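Local coordinates for probable threonyl-tRNA synthetase 1 (PDB 3A32), which probably attaches threonine to tRNA(Thr) in two steps, activation with ATP and then transfer, as the zinc-binding catalytic subunit of a homodimeric class II synthetase without its own editing domain, at residues L117-E122 and D295-E300; F193-S198 and G322-H327; R329-F334 and M423-L428. All blocks are in the same frame, centred on the assembly; numbering follows the deposited sequence.

Interaction 1: L117-E122 and D295-E300; sequences LLFLNE and DVVREE
Val296 faces both Phe119 and Leu120 and gives one methyl to each. Its CG1 meets CE2 of the Phe119 ring at 4.2 Å. Its CG2 meets CD2 of Leu120, also at 4.2 Å. With chi1 159°, CG1 is anti to the backbone N and faces the ring, while CG2, anti to the carbonyl carbon, faces Leu120. Phe119 reaches out with the far end of its ring. CZ of Phe119 touches CG2 of Val297 at 4.2 Å. Val296 CG1 and Val297 CG2 both approach the ring at a slant. The side chains of Leu120 and Val296 cross obliquely.

All four residues are buried, but the segments share little area. Their axes stay 12.0 Å apart and run nearly parallel, at 22°, so contact is made by side-chain ends. No hydrogen bond crosses the interface. On helix 293-301, Arg298 NH2 bonds Asp295 OD1 at 2.8 Å, coming from above the carboxylate plane. A longer salt bridge ties the same nitrogen to Glu299 OE2.

The ring of Phe134 meets that of Phe119 edge-to-face, and Val123 lies against Val296. Val28 of the second subunit also packs on Val296, so the contact borders the dimer interface. Helix 112-126 begins at the zinc ligand Cys112. Helix 293-301 precedes strand 306-316, which carries the zinc ligand His310. The pair is an apolar helix-helix contact of the class II synthetase catalytic core, with the side chain of Phe119 about 12 Å from the zinc ion.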
# COMPACT_ATOMS: atom_id res chain seq x y z
N LEU A 117 15.53 14.72 0.92
CA LEU A 117 14.74 15.94 0.86
C LEU A 117 13.72 16.02 2.02
O LEU A 117 13.48 17.11 2.58
CB LEU A 117 14.04 16.09 -0.51
CG LEU A 117 14.86 16.42 -1.79
CD1 LEU A 117 13.93 16.53 -3.00
CD2 LEU A 117 15.71 17.74 -1.69
N LEU A 118 13.12 14.89 2.37
CA LEU A 118 12.15 14.84 3.48
C LEU A 118 12.82 15.12 4.81
O LEU A 118 12.26 15.78 5.64
CB LEU A 118 11.42 13.46 3.57
CG LEU A 118 10.44 13.11 2.41
CD1 LEU A 118 9.69 11.80 2.62
CD2 LEU A 118 9.46 14.25 2.19
N PHE A 119 13.98 14.54 5.04
CA PHE A 119 14.83 14.97 6.15
C PHE A 119 15.09 16.51 6.10
O PHE A 119 14.87 17.20 7.08
CB PHE A 119 16.16 14.23 6.13
CG PHE A 119 17.17 14.75 7.15
CD1 PHE A 119 17.01 14.47 8.51
CD2 PHE A 119 18.29 15.50 6.74
CE1 PHE A 119 17.95 14.94 9.48
CE2 PHE A 119 19.23 15.98 7.69
CZ PHE A 119 19.05 15.69 9.07
N LEU A 120 15.54 17.01 4.96
CA LEU A 120 15.84 18.43 4.83
C LEU A 120 14.64 19.29 5.10
O LEU A 120 14.79 20.33 5.72
CB LEU A 120 16.49 18.76 3.48
CG LEU A 120 17.92 18.24 3.33
CD1 LEU A 120 18.44 18.42 1.91
CD2 LEU A 120 18.92 18.84 4.42
N ASN A 121 13.47 18.89 4.63
CA ASN A 121 12.26 19.70 4.89
C ASN A 121 11.93 19.79 6.40
O ASN A 121 11.55 20.84 6.86
CB ASN A 121 11.05 19.20 4.08
CG ASN A 121 9.79 19.97 4.41
OD1 ASN A 121 9.69 21.18 4.15
ND2 ASN A 121 8.80 19.27 4.97
N GLU A 122 12.09 18.68 7.13
CA GLU A 122 11.78 18.62 8.55
C GLU A 122 12.78 19.42 9.36
O GLU A 122 12.42 20.01 10.38
CB GLU A 122 11.69 17.17 9.07
CG GLU A 122 10.68 16.31 8.30
CD GLU A 122 9.18 16.65 8.56
OE1 GLU A 122 8.85 17.53 9.36
OE2 GLU A 122 8.32 16.03 7.93
N ASP A 295 27.23 19.53 7.08
CA ASP A 295 26.99 20.94 7.40
C ASP A 295 25.71 21.14 8.19
O ASP A 295 25.74 21.68 9.30
CB ASP A 295 27.00 21.80 6.12
CG ASP A 295 28.41 21.90 5.52
OD1 ASP A 295 29.39 21.75 6.28
OD2 ASP A 295 28.54 22.10 4.28
N VAL A 296 24.59 20.64 7.64
CA VAL A 296 23.29 20.76 8.26
C VAL A 296 23.23 20.15 9.67
O VAL A 296 22.72 20.76 10.60
CB VAL A 296 22.16 20.21 7.30
CG1 VAL A 296 20.93 19.85 8.08
CG2 VAL A 296 21.85 21.23 6.23
N VAL A 297 23.79 18.97 9.84
CA VAL A 297 23.82 18.31 11.17
C VAL A 297 24.73 19.02 12.17
O VAL A 297 24.47 19.05 13.38
CB VAL A 297 24.19 16.80 11.03
CG1 VAL A 297 24.41 16.13 12.37
CG2 VAL A 297 23.11 16.09 10.24
N ARG A 298 25.83 19.58 11.66
CA ARG A 298 26.81 20.26 12.50
C ARG A 298 26.17 21.55 12.99
O ARG A 298 26.13 21.80 14.20
CB ARG A 298 28.14 20.52 11.75
CG ARG A 298 29.24 21.08 12.64
CD ARG A 298 30.41 21.74 11.85
NE ARG A 298 29.99 22.65 10.78
CZ ARG A 298 30.06 22.37 9.47
NH1 ARG A 298 30.54 21.18 9.03
NH2 ARG A 298 29.65 23.29 8.59
N GLU A 299 25.67 22.36 12.06
CA GLU A 299 25.02 23.63 12.39
C GLU A 299 23.77 23.51 13.26
O GLU A 299 23.69 24.17 14.28
CB GLU A 299 24.73 24.42 11.13
CG GLU A 299 26.01 24.86 10.44
CD GLU A 299 25.84 25.22 8.96
OE1 GLU A 299 24.68 25.27 8.46
OE2 GLU A 299 26.87 25.44 8.29
N GLU A 300 22.82 22.66 12.88
CA GLU A 300 21.54 22.52 13.59
C GLU A 300 21.59 21.62 14.82
O GLU A 300 20.89 21.88 15.79
CB GLU A 300 20.45 22.00 12.66
CG GLU A 300 20.18 22.86 11.41
CD GLU A 300 19.70 24.28 11.74
OE1 GLU A 300 19.12 24.51 12.82
OE2 GLU A 300 19.91 25.18 10.90

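Interaction 2: F193-S198 and G322-H327; sequences FKLGVS and GVYLEH
Phe193 CD1 lies over one face of the Tyr324 ring, 4.0 Å from Tyr324 CD1. At the edge of the Tyr324 ring, near its plane, comes CD1 of Leu195, 4.3 Å from Tyr324 CD1. The two aromatic rings are neither stacked nor T-shaped. Their planes stand at 48° and their centroids are 5.6 Å apart. The other methyl of Leu195, CD2, approaches the His327 ring obliquely, 3.8 Å from His327 CD2. Leu195 thus turns one branch to Tyr324 and the other to His327.

Tyr324 and His327 lie one helical turn apart. Both have CG opposite the backbone N (chi1 -178° for Tyr324), which carries the rings out from the helix to the same loop. The loop meets Tyr324 with backbone too: Phe193 O lies 3.7 Å from Tyr324 CE1. That carbonyl accepts a hydrogen bond from Arg328 NH1, and Lys194 O takes one from Arg328 NH2.

The phenol end of Tyr324 is tied down as well. Its hydroxyl bonds Arg331 O and also pairs with Arg328 NH1. A leucine here would probably leave Arg331 O without its hydroxyl mate and open a gap beside the Phe193 ring.

The loop follows helix 174-191, and Lys194 takes a positive phi as the chain leaves that helix. Phe320, on the same helix 317-327 as Tyr324, meets the other aromatic partner, Phe193. Both segments rest on the large mixed sheet of the catalytic core. Trp276 of strand 273-284 touches Leu195 and Tyr324. On strand 260-268, Met265 touches Leu195 and Val267 touches His327.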
# COMPACT_ATOMS: atom_id res chain seq x y z
N PHE A 193 8.16 -14.87 7.23
CA PHE A 193 8.49 -15.92 6.27
C PHE A 193 8.71 -17.31 6.89
O PHE A 193 8.82 -18.30 6.15
CB PHE A 193 9.61 -15.46 5.32
CG PHE A 193 9.18 -14.33 4.39
CD1 PHE A 193 8.27 -14.58 3.35
CD2 PHE A 193 9.60 -13.03 4.58
CE1 PHE A 193 7.82 -13.55 2.45
CE2 PHE A 193 9.16 -12.01 3.71
CZ PHE A 193 8.25 -12.28 2.63
N LYS A 194 8.76 -17.42 8.22
CA LYS A 194 9.08 -18.72 8.87
C LYS A 194 10.40 -19.35 8.44
O LYS A 194 10.50 -20.58 8.25
CB LYS A 194 7.94 -19.72 8.60
CG LYS A 194 6.56 -19.17 8.97
CD LYS A 194 6.51 -18.88 10.50
CE LYS A 194 6.71 -20.20 11.28
NZ LYS A 194 6.40 -20.01 12.71
N LEU A 195 11.42 -18.51 8.25
CA LEU A 195 12.75 -18.97 7.89
C LEU A 195 13.65 -18.83 9.10
O LEU A 195 13.90 -17.72 9.56
CB LEU A 195 13.32 -18.14 6.74
CG LEU A 195 12.66 -18.23 5.35
CD1 LEU A 195 13.20 -17.15 4.44
CD2 LEU A 195 12.84 -19.59 4.73
N GLY A 196 14.15 -19.92 9.63
CA GLY A 196 15.08 -19.88 10.76
C GLY A 196 16.39 -19.16 10.51
O GLY A 196 17.09 -19.38 9.50
N VAL A 197 16.73 -18.28 11.45
CA VAL A 197 17.97 -17.53 11.34
C VAL A 197 18.83 -17.98 12.51
O VAL A 197 18.54 -17.64 13.65
CB VAL A 197 17.73 -16.01 11.39
CG1 VAL A 197 19.05 -15.27 11.42
CG2 VAL A 197 16.88 -15.56 10.19
N SER A 198 19.86 -18.78 12.23
CA SER A 198 20.73 -19.29 13.32
C SER A 198 22.14 -19.47 12.80
O SER A 198 22.39 -19.25 11.61
CB SER A 198 20.25 -20.67 13.73
OG SER A 198 20.54 -21.55 12.66
N GLY A 322 10.80 -14.46 -5.46
CA GLY A 322 11.23 -15.47 -6.43
C GLY A 322 12.01 -16.60 -5.78
O GLY A 322 11.72 -17.79 -5.99
N VAL A 323 13.02 -16.23 -5.01
CA VAL A 323 13.90 -17.20 -4.39
C VAL A 323 13.15 -17.94 -3.32
O VAL A 323 13.32 -19.17 -3.23
CB VAL A 323 15.13 -16.56 -3.79
CG1 VAL A 323 16.06 -17.70 -3.16
CG2 VAL A 323 15.91 -15.78 -4.87
N TYR A 324 12.30 -17.22 -2.54
CA TYR A 324 11.41 -17.87 -1.58
C TYR A 324 10.54 -18.97 -2.25
O TYR A 324 10.43 -20.07 -1.75
CB TYR A 324 10.49 -16.85 -0.83
CG TYR A 324 9.63 -17.57 0.17
CD1 TYR A 324 10.03 -17.71 1.53
CD2 TYR A 324 8.44 -18.17 -0.24
CE1 TYR A 324 9.25 -18.42 2.44
CE2 TYR A 324 7.65 -18.88 0.66
CZ TYR A 324 8.06 -19.01 2.00
OH TYR A 324 7.26 -19.76 2.84
N LEU A 325 9.92 -18.66 -3.37
CA LEU A 325 9.04 -19.64 -4.02
C LEU A 325 9.83 -20.92 -4.39
O LEU A 325 9.28 -22.00 -4.30
CB LEU A 325 8.31 -19.05 -5.25
CG LEU A 325 7.24 -18.00 -4.94
CD1 LEU A 325 6.88 -17.21 -6.24
CD2 LEU A 325 6.00 -18.67 -4.28
N GLU A 326 11.08 -20.78 -4.79
CA GLU A 326 11.93 -21.93 -5.05
C GLU A 326 12.34 -22.69 -3.80
O GLU A 326 12.08 -23.89 -3.72
CB GLU A 326 13.09 -21.57 -5.98
CG GLU A 326 12.58 -21.27 -7.44
CD GLU A 326 13.68 -20.66 -8.34
OE1 GLU A 326 14.82 -20.69 -7.88
OE2 GLU A 326 13.40 -20.14 -9.47
N HIS A 327 12.90 -22.00 -2.80
CA HIS A 327 13.30 -22.64 -1.55
C HIS A 327 12.13 -23.39 -0.89
O HIS A 327 12.34 -24.46 -0.31
CB HIS A 327 13.92 -21.61 -0.60
CG HIS A 327 14.38 -22.16 0.71
ND1 HIS A 327 15.44 -23.03 0.83
CD2 HIS A 327 13.93 -21.95 1.97
CE1 HIS A 327 15.61 -23.35 2.09
NE2 HIS A 327 14.69 -22.72 2.81

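Interaction 3: R329-F334 and M423-L428; sequences RGRMPF and MKRRRL. With SO4 (sulfate ion), chain D.
Met423 is bent at both chi2 (-69°) and chi3 (-63°), and this brings its terminal methyl back onto the loop 329-334. CE of Met423 lies 4.0 Å from CG of Arg331 and 4.1 Å from CB of Arg329. Arg331 is also bent at chi2, which turns its guanidinium toward Arg425. Arg331 NH1 comes within 3.4 Å of Arg425 NH2, with the latter near the plane of the Arg331 group at its edge. The guanidinium planes stand 84° apart.

These nitrogens are two donors and do not bond each other. Glu392 bridges both arginines, which probably allows them to come so close. It makes salt bridges through OE1 to Arg331 NH1 and through OE2 to Arg425 NE, and is likely to offset much of their positive charge. Arg425 NH2 has a further hydrogen bond, to Pro397 O. Phe418 makes a cation-pi contact with Arg331.

Farther along the strand, Arg427 grips a sulfate edge-on with two bonds. NH1 of Arg427 reaches O3 at 2.8 Å, and NH2 reaches O4 at 3.0 Å. Lys406 binds the same ion, which probably came from the crystallisation liquor.

Loop 329-334 leaves helix 317-327 through a Schellman motif with Arg329 as the C-prime residue. Met423 and Lys424 form a G1 beta bulge with Asp419. Strand 424-431 then pairs antiparallel with strand 412-419 at the edge of the anticodon-binding sheet. The contact joins the loop between helix 317-327 and strand 341-347 to this edge.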
# COMPACT_ATOMS: atom_id res chain seq x y z
N ARG A 329 9.14 -24.32 -2.55
CA ARG A 329 8.33 -25.05 -3.51
C ARG A 329 6.85 -24.55 -3.54
O ARG A 329 5.87 -25.37 -3.51
CB ARG A 329 8.43 -26.57 -3.24
CG ARG A 329 9.79 -27.22 -3.72
CD ARG A 329 10.74 -27.46 -2.59
NE ARG A 329 11.95 -28.17 -3.04
CZ ARG A 329 13.22 -27.76 -2.89
NH1 ARG A 329 13.53 -26.59 -2.28
NH2 ARG A 329 14.20 -28.54 -3.35
N GLY A 330 6.70 -23.22 -3.64
CA GLY A 330 5.41 -22.66 -3.87
C GLY A 330 4.59 -22.50 -2.59
O GLY A 330 3.42 -22.11 -2.68
N ARG A 331 5.20 -22.77 -1.43
CA ARG A 331 4.46 -22.82 -0.14
C ARG A 331 4.59 -21.54 0.66
O ARG A 331 5.63 -21.29 1.27
CB ARG A 331 4.90 -24.02 0.70
CG ARG A 331 4.65 -25.36 0.02
CD ARG A 331 3.14 -25.74 -0.14
NE ARG A 331 2.98 -27.03 -0.83
CZ ARG A 331 1.83 -27.70 -0.94
NH1 ARG A 331 0.69 -27.21 -0.44
NH2 ARG A 331 1.83 -28.87 -1.55
N MET A 332 3.54 -20.74 0.62
CA MET A 332 3.52 -19.42 1.26
C MET A 332 3.09 -19.53 2.72
O MET A 332 2.22 -20.39 3.06
CB MET A 332 2.50 -18.50 0.54
CG MET A 332 2.79 -18.26 -0.97
SD MET A 332 4.44 -17.57 -1.22
CE MET A 332 4.19 -15.90 -0.56
N PRO A 333 3.62 -18.62 3.58
CA PRO A 333 3.10 -18.52 4.95
C PRO A 333 1.63 -18.08 4.91
O PRO A 333 1.26 -17.35 3.98
CB PRO A 333 3.95 -17.42 5.61
CG PRO A 333 4.76 -16.79 4.50
CD PRO A 333 4.66 -17.61 3.27
N PHE A 334 0.83 -18.50 5.90
CA PHE A 334 -0.60 -18.28 5.91
C PHE A 334 -1.02 -16.86 5.51
O PHE A 334 -1.96 -16.69 4.73
CB PHE A 334 -1.22 -18.68 7.26
CG PHE A 334 -2.70 -18.45 7.35
CD1 PHE A 334 -3.60 -19.46 7.03
CD2 PHE A 334 -3.19 -17.24 7.83
CE1 PHE A 334 -4.99 -19.27 7.15
CE2 PHE A 334 -4.57 -17.03 7.94
CZ PHE A 334 -5.48 -18.05 7.60
N MET A 423 7.61 -29.36 5.62
CA MET A 423 7.11 -29.36 4.23
C MET A 423 6.11 -30.49 4.01
O MET A 423 6.16 -31.16 3.00
CB MET A 423 8.25 -29.47 3.20
CG MET A 423 9.18 -28.23 3.13
SD MET A 423 8.40 -26.76 2.45
CE MET A 423 8.02 -27.33 0.78
N LYS A 424 5.19 -30.66 4.96
CA LYS A 424 4.13 -31.65 4.92
C LYS A 424 2.86 -31.01 5.45
O LYS A 424 2.91 -30.13 6.32
CB LYS A 424 4.47 -32.88 5.79
CG LYS A 424 5.75 -33.66 5.32
CD LYS A 424 5.79 -35.10 5.90
CE LYS A 424 7.19 -35.82 5.91
NZ LYS A 424 7.02 -37.38 5.82
N ARG A 425 1.72 -31.48 4.93
CA ARG A 425 0.41 -31.30 5.56
C ARG A 425 0.33 -31.92 6.95
O ARG A 425 0.84 -33.03 7.21
CB ARG A 425 -0.69 -31.93 4.69
CG ARG A 425 -0.90 -31.23 3.36
CD ARG A 425 -1.89 -30.09 3.50
NE ARG A 425 -2.02 -29.36 2.23
CZ ARG A 425 -2.34 -28.07 2.15
NH1 ARG A 425 -2.54 -27.36 3.27
NH2 ARG A 425 -2.42 -27.50 0.98
N ARG A 426 -0.33 -31.23 7.86
CA ARG A 426 -0.52 -31.78 9.17
C ARG A 426 -1.99 -31.73 9.51
O ARG A 426 -2.59 -30.66 9.51
CB ARG A 426 0.33 -31.03 10.19
CG ARG A 426 0.26 -31.61 11.59
CD ARG A 426 1.31 -30.95 12.54
NE ARG A 426 0.87 -29.62 12.93
CZ ARG A 426 -0.03 -29.37 13.88
NH1 ARG A 426 -0.60 -30.36 14.58
NH2 ARG A 426 -0.36 -28.10 14.12
N ARG A 427 -2.55 -32.90 9.84
CA ARG A 427 -3.97 -33.07 10.13
C ARG A 427 -4.36 -32.63 11.50
O ARG A 427 -3.71 -32.96 12.49
CB ARG A 427 -4.37 -34.54 9.92
CG ARG A 427 -5.84 -34.76 9.86
CD ARG A 427 -6.20 -36.12 9.35
NE ARG A 427 -7.56 -36.40 9.81
CZ ARG A 427 -8.23 -37.53 9.59
NH1 ARG A 427 -7.70 -38.54 8.92
NH2 ARG A 427 -9.45 -37.66 10.08
N LEU A 428 -5.44 -31.85 11.57
CA LEU A 428 -6.03 -31.46 12.85
C LEU A 428 -7.46 -31.93 12.84
O LEU A 428 -8.08 -32.01 11.79
CB LEU A 428 -6.05 -29.94 13.08
CG LEU A 428 -4.82 -29.09 12.78
CD1 LEU A 428 -5.24 -27.62 12.84
CD2 LEU A 428 -3.65 -29.38 13.72
S SO4 D . -10.63 -40.89 9.14
O1 SO4 D . -11.34 -42.01 8.52
O2 SO4 D . -10.48 -41.22 10.57
O3 SO4 D . -9.34 -40.73 8.48
O4 SO4 D . -11.36 -39.65 8.88

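Interactions 1 and 2 both belong to the class II catalytic core and alternate along the chain, although their centres are 39 Å apart. Interaction 1 lies toward the zinc site and the dimer partner. Interaction 2 joins loop 193-198 to the end of helix 317-327, both lying on the large mixed sheet. Interaction 3 comes later in the chain and reaches the anticodon-binding domain. Its centre is 13 Å from that of interaction 2, and the two touch: Leu325 O pairs with Gly330 N, and Leu325 packs on Met332. Helix 317-327 and the loop after it thus carry the core directly to the second domain. Interactions 1 and 3 lie on opposite sides of the chain's centre, with their centres about 49 Å apart.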